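Local structure of trichothecene 15-O-acetyltransferase TRI3 (Fusarium sporotrichioides, 3FOT) at residues L9-V13 and L411-F416; M77-L82 and L201-V205; Q382-E387 and F513-F517. The protein transfers an acetyl group to the 15-oxygen of trichothecene intermediates during the biosynthesis of Fusarium mycotoxins such as T-2 toxin. All coordinates share one frame. Residue numbers count along the deposited sequence, not the author numbering.

Contact 1. Residues L9-V13 and L411-F416; sequences LPPLV and LRVHNF
R412 lies under the extended loop L9-V13, its guanidinium covered on one face by L9 CD1. The side chain leaves the helix L411-F416 with chi1 through chi3 all t, and this full extension carries its nitrogens to the loop backbone: NH2 donates to L9 O at 2.7 Å and NE to P10 O at 2.9 Å. P10 and P11 keep the loop open (psi 143° and 169°), and a cis peptide bond precedes V13. The nearest CA pairs are L9 with F416 (7.4 Å) and L12 with R412 (6.4 Å), so the loop runs against the helix direction. Leucines close both ends: L9 CD2 meets F416 CB at 3.5 Å, while L12, chi1 m and chi2 t, sets CD2 3.8 Å from L411 CB. A water lies within hydrogen-bonding distance of P10 O (3.0 Å) and R412 O (2.8 Å). H414 of the same helix binds 15-deacetylcalonectrin. The contact illustrates how an arginine can fasten a proline-containing segment that lacks regular secondary structure. Since NH1 of R412 also pairs with D249 of helix 246-264, one cation serves carbonyl oxygens and a carboxylate together, joining the N-terminal loop to two helices.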
loop_
_atom_site.group_PDB
_atom_site.type_symbol
_atom_site.label_atom_id
_atom_site.label_comp_id
_atom_site.label_asym_id
_atom_site.label_seq_id
_atom_site.Cartn_x
_atom_site.Cartn_y
_atom_site.Cartn_z
ATOM N N LEU A 9 -22.012 -13.424 12.876
ATOM C CA LEU A 9 -21.192 -12.779 11.809
ATOM C C LEU A 9 -21.770 -13.162 10.438
ATOM O O LEU A 9 -21.867 -14.347 10.128
ATOM C CB LEU A 9 -19.742 -13.269 11.907
ATOM C CG LEU A 9 -18.505 -12.359 11.897
ATOM C CD1 LEU A 9 -17.350 -13.108 11.260
ATOM C CD2 LEU A 9 -18.737 -11.045 11.204
ATOM N N PRO A 10 -22.154 -12.168 9.610
ATOM C CA PRO A 10 -22.729 -12.497 8.296
ATOM C C PRO A 10 -21.759 -13.289 7.414
ATOM O O PRO A 10 -20.553 -13.040 7.465
ATOM C CB PRO A 10 -23.015 -11.123 7.672
ATOM C CG PRO A 10 -23.027 -10.162 8.807
ATOM C CD PRO A 10 -22.088 -10.713 9.843
ATOM N N PRO A 11 -22.269 -14.258 6.627
ATOM C CA PRO A 11 -21.404 -15.038 5.721
ATOM C C PRO A 11 -21.109 -14.357 4.373
ATOM O O PRO A 11 -21.729 -13.343 4.044
ATOM C CB PRO A 11 -22.230 -16.311 5.476
ATOM C CG PRO A 11 -23.663 -15.844 5.581
ATOM C CD PRO A 11 -23.678 -14.702 6.574
ATOM N N LEU A 12 -20.160 -14.915 3.618
ATOM C CA LEU A 12 -20.067 -14.680 2.171
ATOM C C LEU A 12 -20.831 -15.815 1.507
ATOM O O LEU A 12 -20.619 -16.960 1.911
ATOM C CB LEU A 12 -18.621 -14.774 1.675
ATOM C CG LEU A 12 -17.417 -14.196 2.405
ATOM C CD1 LEU A 12 -16.170 -14.941 1.973
ATOM C CD2 LEU A 12 -17.299 -12.711 2.136
ATOM N N VAL A 13 -21.668 -15.592 0.482
ATOM C CA VAL A 13 -21.996 -14.322 -0.199
ATOM C C VAL A 13 -21.425 -14.130 -1.627
ATOM O O VAL A 13 -21.646 -13.082 -2.221
ATOM C CB VAL A 13 -21.680 -13.123 0.672
ATOM N N LEU A 411 -12.015 -11.673 3.852
ATOM C CA LEU A 411 -13.135 -11.007 3.205
ATOM C C LEU A 411 -14.285 -10.843 4.193
ATOM O O LEU A 411 -14.885 -9.783 4.303
ATOM C CB LEU A 411 -13.584 -11.793 1.965
ATOM C CG LEU A 411 -12.536 -11.946 0.858
ATOM C CD1 LEU A 411 -13.111 -12.818 -0.258
ATOM C CD2 LEU A 411 -12.060 -10.592 0.316
ATOM N N ARG A 412 -14.566 -11.905 4.936
ATOM C CA ARG A 412 -15.676 -11.895 5.875
ATOM C C ARG A 412 -15.445 -10.973 7.063
ATOM O O ARG A 412 -16.330 -10.192 7.450
ATOM C CB ARG A 412 -15.941 -13.351 6.345
ATOM C CG ARG A 412 -17.223 -13.499 7.085
ATOM C CD ARG A 412 -17.461 -14.962 7.394
ATOM N NE ARG A 412 -18.684 -15.155 8.161
ATOM C CZ ARG A 412 -18.894 -16.195 8.976
ATOM N NH1 ARG A 412 -17.966 -17.128 9.135
ATOM N NH2 ARG A 412 -20.033 -16.293 9.641
ATOM N N VAL A 413 -14.264 -11.058 7.665
ATOM C CA VAL A 413 -13.977 -10.232 8.826
ATOM C C VAL A 413 -13.760 -8.773 8.465
ATOM O O VAL A 413 -14.082 -7.889 9.266
ATOM C CB VAL A 413 -12.806 -10.749 9.706
ATOM C CG1 VAL A 413 -13.092 -12.204 10.166
ATOM C CG2 VAL A 413 -11.458 -10.651 8.997
ATOM N N HIS A 414 -13.210 -8.520 7.279
ATOM C CA HIS A 414 -13.066 -7.116 6.859
ATOM C C HIS A 414 -14.425 -6.495 6.488
ATOM O O HIS A 414 -14.641 -5.294 6.682
ATOM C CB HIS A 414 -12.052 -6.967 5.718
ATOM C CG HIS A 414 -10.626 -7.157 6.130
ATOM N ND1 HIS A 414 -9.657 -7.606 5.256
ATOM C CD2 HIS A 414 -9.998 -6.951 7.313
ATOM C CE1 HIS A 414 -8.495 -7.663 5.881
ATOM N NE2 HIS A 414 -8.672 -7.267 7.128
ATOM N N ASN A 415 -15.350 -7.295 5.962
ATOM C CA ASN A 415 -16.731 -6.796 5.841
ATOM C C ASN A 415 -17.253 -6.320 7.213
ATOM O O ASN A 415 -17.844 -5.236 7.354
ATOM C CB ASN A 415 -17.661 -7.868 5.297
ATOM C CG ASN A 415 -17.550 -8.059 3.796
ATOM O OD1 ASN A 415 -17.003 -7.230 3.069
ATOM N ND2 ASN A 415 -18.104 -9.172 3.319
ATOM N N PHE A 416 -17.010 -7.135 8.230
ATOM C CA PHE A 416 -17.413 -6.776 9.586
ATOM C C PHE A 416 -16.705 -5.497 10.063
ATOM O O PHE A 416 -17.322 -4.595 10.638
ATOM C CB PHE A 416 -17.168 -7.937 10.549
ATOM C CG PHE A 416 -17.342 -7.551 11.989
ATOM C CD1 PHE A 416 -18.615 -7.531 12.561
ATOM C CD2 PHE A 416 -16.244 -7.139 12.756
ATOM C CE1 PHE A 416 -18.783 -7.132 13.907
ATOM C CE2 PHE A 416 -16.404 -6.740 14.083
ATOM C CZ PHE A 416 -17.681 -6.751 14.660
HETATM O O HOH W 1 -19.090 -10.393 7.801
HETATM O O HOH W 2 -19.737 -10.969 5.016
#

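Contact 2. Residues M77-L82 and L201-V205; sequences MFELAL and LFRLV
M77 opens the contact from helix M77-L82, whose segment axis passes that of helix L201-V205 at 8.5 Å with a signed crossing angle of 113°. Its CB lies 3.6 Å from V205 CG2, but the m, t course of chi1 and chi2 leads the thioether away. F78 follows with chi1 at -88° and chi2 at -75°, which brings its ring over to the partner helix. V205, with chi1 p, sets its CG2 over the face of this ring, 3.9 Å from the F78 centroid and 2° off the normal, a nearly ideal CH-pi contact. At the edge of the same ring, F78 CE1 approaches F202 CD1 at 4.1 Å, also in the edge region of the F202 ring. One turn after M77, A81 marks the point where the backbones come closest, A81 CA to V205 CA being 4.8 Å. The methyl points into the partner helix, with A81 CB 3.6 Å from V205 N, 3.8 Å from V205 CB and 4.0 Å from L204 CB. L201, whose chi1 is m and chi2 t, brings its CD2 to L82, 3.7 Å from L82 CA and 4.2 Å from L82 CD1. No hydrogen bond crosses the interface: this is an apolar helix crossing in which a small residue permits close approach beside an aromatic. F78 and F202 rest on I180 and L201 on F182 of strand 177-184, so both helices meet the mixed six-stranded sheet, while L82 reaches W120 and C124 of helix 114-124.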
loop_
_atom_site.group_PDB
_atom_site.type_symbol
_atom_site.label_atom_id
_atom_site.label_comp_id
_atom_site.label_asym_id
_atom_site.label_seq_id
_atom_site.Cartn_x
_atom_site.Cartn_y
_atom_site.Cartn_z
ATOM N N MET A 77 4.349 11.028 -23.290
ATOM C CA MET A 77 4.732 9.597 -23.260
ATOM C C MET A 77 3.947 8.820 -22.185
ATOM O O MET A 77 3.517 7.680 -22.405
ATOM C CB MET A 77 6.241 9.462 -23.004
ATOM C CG MET A 77 7.150 10.065 -24.107
ATOM S SD MET A 77 8.824 10.187 -23.430
ATOM C CE MET A 77 9.479 11.626 -24.201
ATOM N N PHE A 78 3.744 9.438 -21.028
ATOM C CA PHE A 78 3.009 8.746 -19.947
ATOM C C PHE A 78 1.514 8.664 -20.235
ATOM O O PHE A 78 0.828 7.768 -19.764
ATOM C CB PHE A 78 3.288 9.403 -18.599
ATOM C CG PHE A 78 4.489 8.830 -17.917
ATOM C CD1 PHE A 78 4.429 7.568 -17.313
ATOM C CD2 PHE A 78 5.684 9.512 -17.909
ATOM C CE1 PHE A 78 5.570 7.020 -16.696
ATOM C CE2 PHE A 78 6.828 8.984 -17.308
ATOM C CZ PHE A 78 6.773 7.748 -16.692
ATOM N N GLU A 79 1.001 9.602 -21.018
ATOM C CA GLU A 79 -0.395 9.503 -21.461
ATOM C C GLU A 79 -0.559 8.267 -22.347
ATOM O O GLU A 79 -1.511 7.491 -22.197
ATOM C CB GLU A 79 -0.806 10.763 -22.222
ATOM C CG GLU A 79 -1.044 11.987 -21.328
ATOM C CD GLU A 79 -1.204 13.236 -22.183
ATOM O OE1 GLU A 79 -1.287 13.094 -23.418
ATOM O OE2 GLU A 79 -1.249 14.352 -21.639
ATOM N N LEU A 80 0.382 8.085 -23.263
ATOM C CA LEU A 80 0.399 6.923 -24.164
ATOM C C LEU A 80 0.545 5.607 -23.373
ATOM O O LEU A 80 -0.213 4.663 -23.582
ATOM C CB LEU A 80 1.516 7.093 -25.200
ATOM C CG LEU A 80 1.238 8.219 -26.210
ATOM C CD1 LEU A 80 2.497 8.504 -27.019
ATOM C CD2 LEU A 80 0.088 7.852 -27.133
ATOM N N ALA A 81 1.499 5.569 -22.445
ATOM C CA ALA A 81 1.682 4.450 -21.552
ATOM C C ALA A 81 0.425 4.152 -20.734
ATOM O O ALA A 81 0.083 2.991 -20.528
ATOM C CB ALA A 81 2.888 4.710 -20.619
ATOM N N LEU A 82 -0.242 5.188 -20.240
ATOM C CA LEU A 82 -1.413 4.990 -19.378
ATOM C C LEU A 82 -2.575 4.370 -20.167
ATOM O O LEU A 82 -3.343 3.520 -19.662
ATOM C CB LEU A 82 -1.847 6.323 -18.773
ATOM C CG LEU A 82 -3.041 6.273 -17.825
ATOM C CD1 LEU A 82 -2.828 5.315 -16.622
ATOM C CD2 LEU A 82 -3.306 7.688 -17.329
ATOM N N LEU A 201 3.583 0.872 -15.995
ATOM C CA LEU A 201 3.780 2.177 -16.637
ATOM C C LEU A 201 5.242 2.406 -17.006
ATOM O O LEU A 201 5.533 2.917 -18.089
ATOM C CB LEU A 201 3.292 3.317 -15.723
ATOM C CG LEU A 201 1.768 3.394 -15.537
ATOM C CD1 LEU A 201 1.449 4.465 -14.483
ATOM C CD2 LEU A 201 1.070 3.719 -16.893
ATOM N N PHE A 202 6.161 2.043 -16.115
ATOM C CA PHE A 202 7.601 2.225 -16.403
ATOM C C PHE A 202 8.068 1.337 -17.557
ATOM O O PHE A 202 8.924 1.756 -18.359
ATOM C CB PHE A 202 8.474 2.016 -15.147
ATOM C CG PHE A 202 8.370 3.126 -14.127
ATOM C CD1 PHE A 202 7.600 4.286 -14.362
ATOM C CD2 PHE A 202 9.083 3.034 -12.929
ATOM C CE1 PHE A 202 7.537 5.326 -13.404
ATOM C CE2 PHE A 202 9.009 4.070 -11.968
ATOM C CZ PHE A 202 8.252 5.211 -12.218
ATOM N N ARG A 203 7.498 0.141 -17.666
ATOM C CA ARG A 203 7.744 -0.704 -18.839
ATOM C C ARG A 203 7.146 -0.073 -20.111
ATOM O O ARG A 203 7.842 0.150 -21.097
ATOM C CB ARG A 203 7.147 -2.088 -18.616
ATOM C CG ARG A 203 6.943 -2.880 -19.918
ATOM C CD ARG A 203 6.431 -4.272 -19.566
ATOM N NE ARG A 203 5.227 -4.329 -18.710
ATOM C CZ ARG A 203 3.969 -4.373 -19.150
ATOM N NH1 ARG A 203 2.970 -4.469 -18.276
ATOM N NH2 ARG A 203 3.692 -4.347 -20.465
ATOM N N LEU A 204 5.863 0.236 -20.056
ATOM C CA LEU A 204 5.091 0.701 -21.226
ATOM C C LEU A 204 5.589 2.023 -21.772
ATOM O O LEU A 204 5.635 2.220 -22.994
ATOM C CB LEU A 204 3.601 0.760 -20.896
ATOM C CG LEU A 204 2.947 -0.611 -20.669
ATOM C CD1 LEU A 204 1.627 -0.456 -19.939
ATOM C CD2 LEU A 204 2.772 -1.365 -22.030
ATOM N N VAL A 205 6.022 2.926 -20.895
ATOM C CA VAL A 205 6.450 4.247 -21.386
ATOM C C VAL A 205 7.709 4.116 -22.280
ATOM O O VAL A 205 7.956 4.969 -23.150
ATOM C CB VAL A 205 6.617 5.249 -20.217
ATOM C CG1 VAL A 205 7.919 4.941 -19.473
ATOM C CG2 VAL A 205 6.566 6.702 -20.732
#

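Contact 3. Residues Q382-E387 and F513-F517; sequences QVRALE and FMLAF
Side-chain conformations shape the junction between the helix Q382-E387 and the C-terminal part of helix 500-516, where V383 and F517 have the nearest CA atoms, 5.5 Å apart. Q382, chi1 m and chi2 t, extends so that OE1 lies 3.4 Å from F513 CD1, near the plane of that ring, and 3.6 Å from A516 CB; its NE2 is held by D377 O. One turn on, L386 (m, t) directs CD1 to F513 O at 3.3 Å, with CD2 4.3 Å from F513 CB. F517 has chi1 at -154°, in the t well, and chi2 at 65°, turning the ring back to the first helix. Its CE1 touches V383 O at 3.7 Å, L386 CB at 3.7 Å and E387 CG at 3.6 Å; the carbonyl and the CG both lie near the ring plane. V383, chi1 t, places CG2 3.6 Å from A516 O. With no hydrogen bond between the segments, van der Waals contact joins them, an example of one helix receiving an aromatic residue near the C-terminal part of another. R299 of helix 286-299 makes a cation-pi contact with F517 and touches V383 and E387, while L386 and F517 lean on L316 and L309 of helix 306-321.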
loop_
_atom_site.group_PDB
_atom_site.type_symbol
_atom_site.label_atom_id
_atom_site.label_comp_id
_atom_site.label_asym_id
_atom_site.label_seq_id
_atom_site.Cartn_x
_atom_site.Cartn_y
_atom_site.Cartn_z
ATOM N N GLN A 382 19.443 -7.570 24.579
ATOM C CA GLN A 382 18.593 -7.001 23.522
ATOM C C GLN A 382 18.378 -8.005 22.398
ATOM O O GLN A 382 17.260 -8.177 21.936
ATOM C CB GLN A 382 19.214 -5.717 22.974
ATOM C CG GLN A 382 19.368 -4.614 24.034
ATOM C CD GLN A 382 19.802 -3.329 23.380
ATOM O OE1 GLN A 382 19.270 -2.969 22.322
ATOM N NE2 GLN A 382 20.768 -2.623 23.995
ATOM N N VAL A 383 19.450 -8.679 21.970
ATOM C CA VAL A 383 19.372 -9.710 20.936
ATOM C C VAL A 383 18.418 -10.822 21.368
ATOM O O VAL A 383 17.583 -11.257 20.580
ATOM C CB VAL A 383 20.798 -10.284 20.622
ATOM C CG1 VAL A 383 20.765 -11.603 19.818
ATOM C CG2 VAL A 383 21.631 -9.240 19.895
ATOM N N ARG A 384 18.526 -11.240 22.632
ATOM C CA ARG A 384 17.719 -12.358 23.132
ATOM C C ARG A 384 16.248 -11.960 23.167
ATOM O O ARG A 384 15.381 -12.757 22.795
ATOM C CB ARG A 384 18.216 -12.845 24.506
ATOM C CG ARG A 384 19.561 -13.604 24.432
ATOM C CD ARG A 384 19.983 -14.270 25.775
ATOM N NE ARG A 384 21.278 -14.945 25.643
ATOM C CZ ARG A 384 21.447 -16.181 25.171
ATOM N NH1 ARG A 384 20.406 -16.909 24.778
ATOM N NH2 ARG A 384 22.665 -16.699 25.078
ATOM N N ALA A 385 15.992 -10.719 23.591
ATOM C CA ALA A 385 14.636 -10.175 23.637
ATOM C C ALA A 385 14.057 -10.099 22.211
ATOM O O ALA A 385 12.917 -10.530 21.960
ATOM C CB ALA A 385 14.638 -8.794 24.307
ATOM N N LEU A 386 14.842 -9.561 21.276
ATOM C CA LEU A 386 14.391 -9.502 19.878
ATOM C C LEU A 386 14.128 -10.887 19.311
ATOM O O LEU A 386 13.117 -11.086 18.634
ATOM C CB LEU A 386 15.407 -8.741 19.014
ATOM C CG LEU A 386 15.441 -7.245 19.283
ATOM C CD1 LEU A 386 16.796 -6.696 18.823
ATOM C CD2 LEU A 386 14.271 -6.522 18.556
ATOM N N GLU A 387 15.027 -11.836 19.585
ATOM C CA GLU A 387 14.853 -13.219 19.122
ATOM C C GLU A 387 13.561 -13.829 19.675
ATOM O O GLU A 387 12.802 -14.464 18.938
ATOM C CB GLU A 387 16.066 -14.084 19.489
ATOM C CG GLU A 387 17.298 -13.779 18.654
ATOM C CD GLU A 387 18.405 -14.795 18.810
ATOM O OE1 GLU A 387 19.559 -14.461 18.489
ATOM O OE2 GLU A 387 18.126 -15.936 19.214
ATOM N N PHE A 513 16.965 -0.606 17.870
ATOM C CA PHE A 513 16.846 -2.035 18.206
ATOM C C PHE A 513 17.150 -2.952 17.021
ATOM O O PHE A 513 17.808 -3.972 17.183
ATOM C CB PHE A 513 15.468 -2.379 18.774
ATOM C CG PHE A 513 15.257 -1.944 20.198
ATOM C CD1 PHE A 513 16.131 -2.359 21.220
ATOM C CD2 PHE A 513 14.142 -1.157 20.534
ATOM C CE1 PHE A 513 15.912 -1.991 22.560
ATOM C CE2 PHE A 513 13.919 -0.773 21.878
ATOM C CZ PHE A 513 14.812 -1.186 22.884
ATOM N N MET A 514 16.653 -2.601 15.832
ATOM C CA MET A 514 17.005 -3.370 14.632
ATOM C C MET A 514 18.521 -3.450 14.440
ATOM O O MET A 514 19.086 -4.533 14.151
ATOM C CB MET A 514 16.320 -2.756 13.404
ATOM C CG MET A 514 14.801 -2.996 13.432
ATOM S SD MET A 514 14.009 -2.140 12.073
ATOM C CE MET A 514 14.515 -3.163 10.672
ATOM N N LEU A 515 19.186 -2.316 14.599
ATOM C CA LEU A 515 20.623 -2.246 14.390
ATOM C C LEU A 515 21.363 -3.056 15.440
ATOM O O LEU A 515 22.408 -3.663 15.161
ATOM C CB LEU A 515 21.101 -0.788 14.357
ATOM C CG LEU A 515 20.680 -0.035 13.089
ATOM C CD1 LEU A 515 20.952 1.459 13.287
ATOM C CD2 LEU A 515 21.395 -0.595 11.829
ATOM N N ALA A 516 20.781 -3.109 16.629
ATOM C CA ALA A 516 21.361 -3.871 17.733
ATOM C C ALA A 516 21.395 -5.373 17.457
ATOM O O ALA A 516 22.134 -6.104 18.097
ATOM C CB ALA A 516 20.605 -3.555 19.062
ATOM N N PHE A 517 20.599 -5.830 16.498
ATOM C CA PHE A 517 20.518 -7.248 16.189
ATOM C C PHE A 517 21.696 -7.691 15.333
ATOM O O PHE A 517 21.914 -8.895 15.166
ATOM C CB PHE A 517 19.224 -7.525 15.424
ATOM C CG PHE A 517 18.714 -8.909 15.556
ATOM C CD1 PHE A 517 18.279 -9.378 16.799
ATOM C CD2 PHE A 517 18.577 -9.735 14.430
ATOM C CE1 PHE A 517 17.741 -10.661 16.931
ATOM C CE2 PHE A 517 18.037 -11.013 14.541
ATOM C CZ PHE A 517 17.609 -11.487 15.809
#

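The first modelled residues, L9-V13, open contact 1, which closes only when helix 406-423 returns beneath them, 398 residues later, joining the N-terminal loop to that helix. Within this long loop lies contact 2, where helix 71-88 meets helix 191-205 beside the six-stranded sheet. Contact 3 joins helix 379-401, just before helix 406-423, to the C-terminal part of helix 500-516; its segments therefore alternate with those of contact 1, while contact 2 precedes it in series. Contacts 2 and 3 sit on opposite sides of the chain's centre, their own centres about 44 Å apart. No two contacts touch: a general principle, local contacts bringing together residues far apart in sequence, is met three times over.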